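Local coordinates for FAD-binding PCMH-type domain-containing protein (Gibberella zeae, PDB 6YJO) that probably oxidises oligosaccharides, as a flavoenzyme of the oxygen-dependent FAD-linked oxidoreductase family that carries a bound FAD cofactor, at residues Ser408-Arg413 with Gly455-Tyr460. Residues are numbered along the deposited sequence; the frame is centred on the assembly and turned at random.
Sequences SAFPHR and GMYANY. With FAD (flavin-adenine dinucleotide), chain C.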
ATOM      1  N   SER A 408     -14.308  -2.847  -8.622  1.00 38.15           N
ATOM      2  CA  SER A 408     -12.996  -2.323  -8.276  1.00 38.70           C
ATOM      3  C   SER A 408     -12.098  -2.285  -9.504  1.00 40.97           C
ATOM      4  O   SER A 408     -12.081  -3.226 -10.305  1.00 42.37           O
ATOM      5  CB  SER A 408     -12.338  -3.164  -7.174  1.00 36.95           C
ATOM      6  OG  SER A 408     -11.061  -2.655  -6.849  1.00 35.89           O
ATOM      7  N   ALA A 409     -11.341  -1.192  -9.628  1.00 39.59           N
ATOM      8  CA  ALA A 409     -10.397  -1.048 -10.728  1.00 39.93           C
ATOM      9  C   ALA A 409      -9.122  -1.854 -10.516  1.00 40.59           C
ATOM     10  O   ALA A 409      -8.381  -2.067 -11.478  1.00 42.64           O
ATOM     11  CB  ALA A 409     -10.048   0.425 -10.926  1.00 38.77           C
ATOM     12  N   PHE A 410      -8.844  -2.292  -9.289  1.00 38.95           N
ATOM     13  CA  PHE A 410      -7.653  -3.075  -8.993  1.00 40.18           C
ATOM     14  C   PHE A 410      -7.578  -4.289  -9.920  1.00 43.19           C
ATOM     15  O   PHE A 410      -8.523  -5.094  -9.954  1.00 44.63           O
ATOM     16  CB  PHE A 410      -7.664  -3.535  -7.536  1.00 40.88           C
ATOM     17  CG  PHE A 410      -6.422  -4.284  -7.123  1.00 42.57           C
ATOM     18  CD1 PHE A 410      -5.284  -3.599  -6.721  1.00 42.45           C
ATOM     19  CD2 PHE A 410      -6.396  -5.671  -7.127  1.00 43.76           C
ATOM     20  CE1 PHE A 410      -4.146  -4.276  -6.340  1.00 43.68           C
ATOM     21  CE2 PHE A 410      -5.255  -6.356  -6.741  1.00 46.05           C
ATOM     22  CZ  PHE A 410      -4.130  -5.655  -6.348  1.00 45.72           C
ATOM     23  N   PRO A 411      -6.487  -4.464 -10.668  1.00 44.16           N
ATOM     24  CA  PRO A 411      -6.492  -5.430 -11.773  1.00 46.43           C
ATOM     25  C   PRO A 411      -5.834  -6.773 -11.480  1.00 47.92           C
ATOM     26  O   PRO A 411      -5.888  -7.672 -12.327  1.00 50.33           O
ATOM     27  CB  PRO A 411      -5.706  -4.683 -12.852  1.00 47.24           C
ATOM     28  CG  PRO A 411      -4.651  -3.954 -12.050  1.00 45.42           C
ATOM     29  CD  PRO A 411      -5.289  -3.604 -10.710  1.00 44.23           C
ATOM     30  N   HIS A 412      -5.218  -6.940 -10.306  1.00 47.20           N
ATOM     31  CA  HIS A 412      -4.280  -8.031 -10.076  1.00 47.21           C
ATOM     32  C   HIS A 412      -4.870  -9.184  -9.265  1.00 49.78           C
ATOM     33  O   HIS A 412      -4.113 -10.002  -8.731  1.00 50.98           O
ATOM     34  CB  HIS A 412      -3.020  -7.494  -9.392  1.00 43.57           C
ATOM     35  CG  HIS A 412      -2.335  -6.404 -10.157  1.00 42.76           C
ATOM     36  ND1 HIS A 412      -1.917  -6.558 -11.463  1.00 42.99           N
ATOM     37  CD2 HIS A 412      -1.993  -5.144  -9.800  1.00 41.24           C
ATOM     38  CE1 HIS A 412      -1.348  -5.440 -11.876  1.00 42.30           C
ATOM     39  NE2 HIS A 412      -1.382  -4.565 -10.887  1.00 41.75           N
ATOM     40  N   ARG A 413      -6.198  -9.284  -9.174  1.00 49.58           N
ATOM     41  CA  ARG A 413      -6.781 -10.409  -8.449  1.00 49.52           C
ATOM     42  C   ARG A 413      -6.424 -11.745  -9.084  1.00 48.98           C
ATOM     43  O   ARG A 413      -6.501 -12.780  -8.411  1.00 47.27           O
ATOM     44  CB  ARG A 413      -8.298 -10.251  -8.355  1.00 49.84           C
ATOM     45  CG  ARG A 413      -8.715  -9.091  -7.475  1.00 48.25           C
ATOM     46  CD  ARG A 413     -10.218  -8.941  -7.369  1.00 48.88           C
ATOM     47  NE  ARG A 413     -10.550  -7.606  -6.883  1.00 48.92           N
ATOM     48  CZ  ARG A 413     -10.312  -7.186  -5.645  1.00 47.58           C
ATOM     49  NH1 ARG A 413      -9.747  -8.001  -4.765  1.00 46.47           N
ATOM     50  NH2 ARG A 413     -10.640  -5.953  -5.288  1.00 47.14           N
ATOM     51  N   GLY A 455       2.140  -7.541 -13.471  1.00 57.22           N
ATOM     52  CA  GLY A 455       1.953  -6.131 -13.211  1.00 54.33           C
ATOM     53  C   GLY A 455       2.780  -5.667 -12.032  1.00 51.92           C
ATOM     54  O   GLY A 455       3.743  -6.331 -11.640  1.00 51.38           O
ATOM     55  N   MET A 456       2.410  -4.523 -11.461  1.00 49.10           N
ATOM     56  CA  MET A 456       3.098  -3.960 -10.313  1.00 45.10           C
ATOM     57  C   MET A 456       2.057  -3.385  -9.363  1.00 44.43           C
ATOM     58  O   MET A 456       0.883  -3.232  -9.708  1.00 46.30           O
ATOM     59  CB  MET A 456       4.122  -2.900 -10.746  1.00 44.42           C
ATOM     60  CG  MET A 456       5.222  -3.458 -11.642  1.00 46.27           C
ATOM     61  SD  MET A 456       6.414  -2.224 -12.193  1.00 48.57           S
ATOM     62  CE  MET A 456       7.490  -2.111 -10.763  1.00 48.29           C
ATOM     63  N   TYR A 457       2.499  -3.065  -8.154  1.00 42.42           N
ATOM     64  CA  TYR A 457       1.615  -2.705  -7.054  1.00 40.29           C
ATOM     65  C   TYR A 457       1.788  -1.225  -6.740  1.00 39.40           C
ATOM     66  O   TYR A 457       2.896  -0.781  -6.419  1.00 38.44           O
ATOM     67  CB  TYR A 457       1.929  -3.568  -5.834  1.00 39.36           C
ATOM     68  CG  TYR A 457       1.059  -3.322  -4.623  1.00 37.01           C
ATOM     69  CD1 TYR A 457      -0.269  -2.944  -4.755  1.00 36.36           C
ATOM     70  CD2 TYR A 457       1.572  -3.482  -3.342  1.00 35.43           C
ATOM     71  CE1 TYR A 457      -1.059  -2.725  -3.645  1.00 36.31           C
ATOM     72  CE2 TYR A 457       0.793  -3.269  -2.232  1.00 35.07           C
ATOM     73  CZ  TYR A 457      -0.524  -2.896  -2.386  1.00 36.19           C
ATOM     74  OH  TYR A 457      -1.303  -2.678  -1.272  1.00 37.20           O
ATOM     75  N   ALA A 458       0.687  -0.471  -6.814  1.00 39.16           N
ATOM     76  CA  ALA A 458       0.768   0.985  -6.713  1.00 39.26           C
ATOM     77  C   ALA A 458       1.266   1.435  -5.343  1.00 37.85           C
ATOM     78  O   ALA A 458       2.037   2.397  -5.248  1.00 38.07           O
ATOM     79  CB  ALA A 458      -0.596   1.607  -7.007  1.00 39.09           C
ATOM     80  N   ASN A 459       0.826   0.772  -4.267  1.00 36.05           N
ATOM     81  CA  ASN A 459       1.295   1.156  -2.938  1.00 37.40           C
ATOM     82  C   ASN A 459       2.784   0.890  -2.752  1.00 37.58           C
ATOM     83  O   ASN A 459       3.407   1.503  -1.879  1.00 38.15           O
ATOM     84  CB  ASN A 459       0.495   0.425  -1.858  1.00 37.57           C
ATOM     85  CG  ASN A 459      -0.814   1.123  -1.525  1.00 36.70           C
ATOM     86  OD1 ASN A 459      -0.897   2.350  -1.533  1.00 35.28           O
ATOM     87  ND2 ASN A 459      -1.843   0.338  -1.228  1.00 38.70           N
ATOM     88  N   TYR A 460       3.358  -0.017  -3.533  1.00 37.78           N
ATOM     89  CA  TYR A 460       4.810  -0.199  -3.619  1.00 37.78           C
ATOM     90  C   TYR A 460       5.349   0.425  -4.902  1.00 38.12           C
ATOM     91  O   TYR A 460       6.131  -0.188  -5.632  1.00 35.93           O
ATOM     92  CB  TYR A 460       5.165  -1.683  -3.556  1.00 39.03           C
ATOM     93  CG  TYR A 460       4.807  -2.406  -2.269  1.00 39.24           C
ATOM     94  CD1 TYR A 460       4.519  -1.714  -1.098  1.00 39.44           C
ATOM     95  CD2 TYR A 460       4.777  -3.795  -2.227  1.00 39.80           C
ATOM     96  CE1 TYR A 460       4.202  -2.385   0.068  1.00 40.85           C
ATOM     97  CE2 TYR A 460       4.464  -4.470  -1.074  1.00 40.84           C
ATOM     98  CZ  TYR A 460       4.175  -3.766   0.076  1.00 42.02           C
ATOM     99  OH  TYR A 460       3.858  -4.452   1.237  1.00 42.09           O
TER
HETATM  100  PA  FAD C 601       0.704   9.363   1.537  1.00 43.29           P
HETATM  101  O1A FAD C 601       2.006   9.804   0.983  1.00 39.29           O
HETATM  102  O2A FAD C 601       0.060  10.366   2.508  1.00 39.92           O
HETATM  103  O5B FAD C 601      -0.304   9.001   0.381  1.00 37.36           O
HETATM  104  C5B FAD C 601       0.087   8.147  -0.714  1.00 39.79           C
HETATM  105  C4B FAD C 601      -0.813   8.407  -1.892  1.00 40.18           C
HETATM  106  O4B FAD C 601      -2.181   8.537  -1.431  1.00 40.72           O
HETATM  107  C3B FAD C 601      -0.505   9.690  -2.657  1.00 39.73           C
HETATM  108  O3B FAD C 601      -0.787   9.534  -4.043  1.00 38.80           O
HETATM  109  C2B FAD C 601      -1.445  10.695  -1.994  1.00 40.13           C
HETATM  110  O2B FAD C 601      -1.749  11.788  -2.847  1.00 41.63           O
HETATM  111  C1B FAD C 601      -2.675   9.821  -1.765  1.00 39.56           C
HETATM  112  N9A FAD C 601      -3.551  10.292  -0.696  1.00 39.82           N
HETATM  113  C8A FAD C 601      -3.263  10.401   0.641  1.00 39.23           C
HETATM  114  N7A FAD C 601      -4.249  10.868   1.368  1.00 38.51           N
HETATM  115  C5A FAD C 601      -5.263  11.085   0.440  1.00 39.87           C
HETATM  116  C6A FAD C 601      -6.574  11.574   0.572  1.00 37.62           C
HETATM  117  N6A FAD C 601      -7.121  11.953   1.729  1.00 39.13           N
HETATM  118  N1A FAD C 601      -7.319  11.665  -0.552  1.00 37.40           N
HETATM  119  C2A FAD C 601      -6.781  11.287  -1.714  1.00 38.04           C
HETATM  120  N3A FAD C 601      -5.559  10.810  -1.958  1.00 39.01           N
HETATM  121  C4A FAD C 601      -4.840  10.735  -0.828  1.00 38.83           C
HETATM  122  N1  FAD C 601       1.635  -1.480   1.772  1.00 47.15           N
HETATM  123  C2  FAD C 601       1.057  -2.717   1.803  1.00 49.70           C
HETATM  124  O2  FAD C 601       0.246  -3.074   0.941  1.00 50.98           O
HETATM  125  N3  FAD C 601       1.379  -3.600   2.822  1.00 50.07           N
HETATM  126  C4  FAD C 601       2.261  -3.358   3.857  1.00 49.02           C
HETATM  127  O4  FAD C 601       2.470  -4.219   4.710  1.00 49.56           O
HETATM  128  C4X FAD C 601       2.869  -2.042   3.813  1.00 47.28           C
HETATM  129  N5  FAD C 601       3.715  -1.727   4.753  1.00 45.69           N
HETATM  130  C5X FAD C 601       4.290  -0.466   4.711  1.00 42.30           C
HETATM  131  C6  FAD C 601       5.219  -0.115   5.683  1.00 37.51           C
HETATM  132  C7  FAD C 601       5.804   1.145   5.704  1.00 37.26           C
HETATM  133  C7M FAD C 601       6.786   1.487   6.794  1.00 34.56           C
HETATM  134  C8  FAD C 601       5.506   2.060   4.680  1.00 35.79           C
HETATM  135  C8M FAD C 601       6.124   3.431   4.657  1.00 33.94           C
HETATM  136  C9  FAD C 601       4.595   1.706   3.689  1.00 39.72           C
HETATM  137  C9A FAD C 601       3.993   0.454   3.695  1.00 41.22           C
HETATM  138  N10 FAD C 601       3.063   0.073   2.708  1.00 43.02           N
HETATM  139  C10 FAD C 601       2.489  -1.171   2.730  1.00 45.77           C
HETATM  140  C1' FAD C 601       2.733   0.977   1.599  1.00 39.22           C
HETATM  141  C2' FAD C 601       1.486   1.815   1.835  1.00 36.31           C
HETATM  142  O2' FAD C 601       0.320   1.021   1.624  1.00 35.55           O
HETATM  143  C3' FAD C 601       1.485   2.975   0.839  1.00 34.19           C
HETATM  144  O3' FAD C 601       2.713   3.681   0.984  1.00 31.65           O
HETATM  145  C4' FAD C 601       0.334   3.962   1.015  1.00 33.37           C
HETATM  146  O4' FAD C 601      -0.189   4.339  -0.259  1.00 32.20           O
HETATM  147  C5' FAD C 601       0.788   5.193   1.765  1.00 33.29           C
HETATM  148  O5' FAD C 601      -0.368   5.919   2.225  1.00 32.73           O
HETATM  149  P   FAD C 601      -0.208   7.171   3.153  1.00 38.79           P
HETATM  150  O1P FAD C 601      -1.525   7.951   3.197  1.00 32.24           O
HETATM  151  O2P FAD C 601       0.359   6.749   4.459  1.00 31.17           O
HETATM  152  O3P FAD C 601       0.887   7.999   2.324  1.00 35.27           O
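His-412 and Phe-410 reach from one loop to the other, the first by a polar contact and the second by an apolar one. The imidazole NE2 of His-412 lies 2.9 Å from the carbonyl O of Met-456, but the N-H points well off that oxygen (116°), so the bond is weak; the Tyr-474 carbonyl makes a second weak claim on NE2. Beside it, CE1 of His-412 packs 3.6 Å from CA of Gly-455, an approach that a residue without a side chain permits. On one face the imidazole carries CG of Pro-411, 3.5 Å above the ring centre.

The apolar contact is slight: CE1 of Phe-410 and CE1 of Tyr-457 meet obliquely at 4.4 Å. With CG anti to the backbone N (chi1 -179°), the Tyr-457 ring runs out between Phe-410 and the cofactor.

Its phenol suits this place because the hydroxyl both gives and accepts. Tyr-457 OH donates to FAD O2 at 2.7 Å and accepts a nearly straight bond (174°) from Asn-459 ND2, which lies 3.1 Å from it; Gly-175 N is another partner. The Asn-459 amide uses its other end too, OD1 accepting a very short bond from FAD O4'. Tyr-457 therefore joins the buried contact to the pyrimidine end of the flavin, while Asn-459 of the same loop holds the ribityl chain; this is an FAD pocket where a berberine-like C-terminal segment meets the flavin, as in the berberine bridge enzyme family.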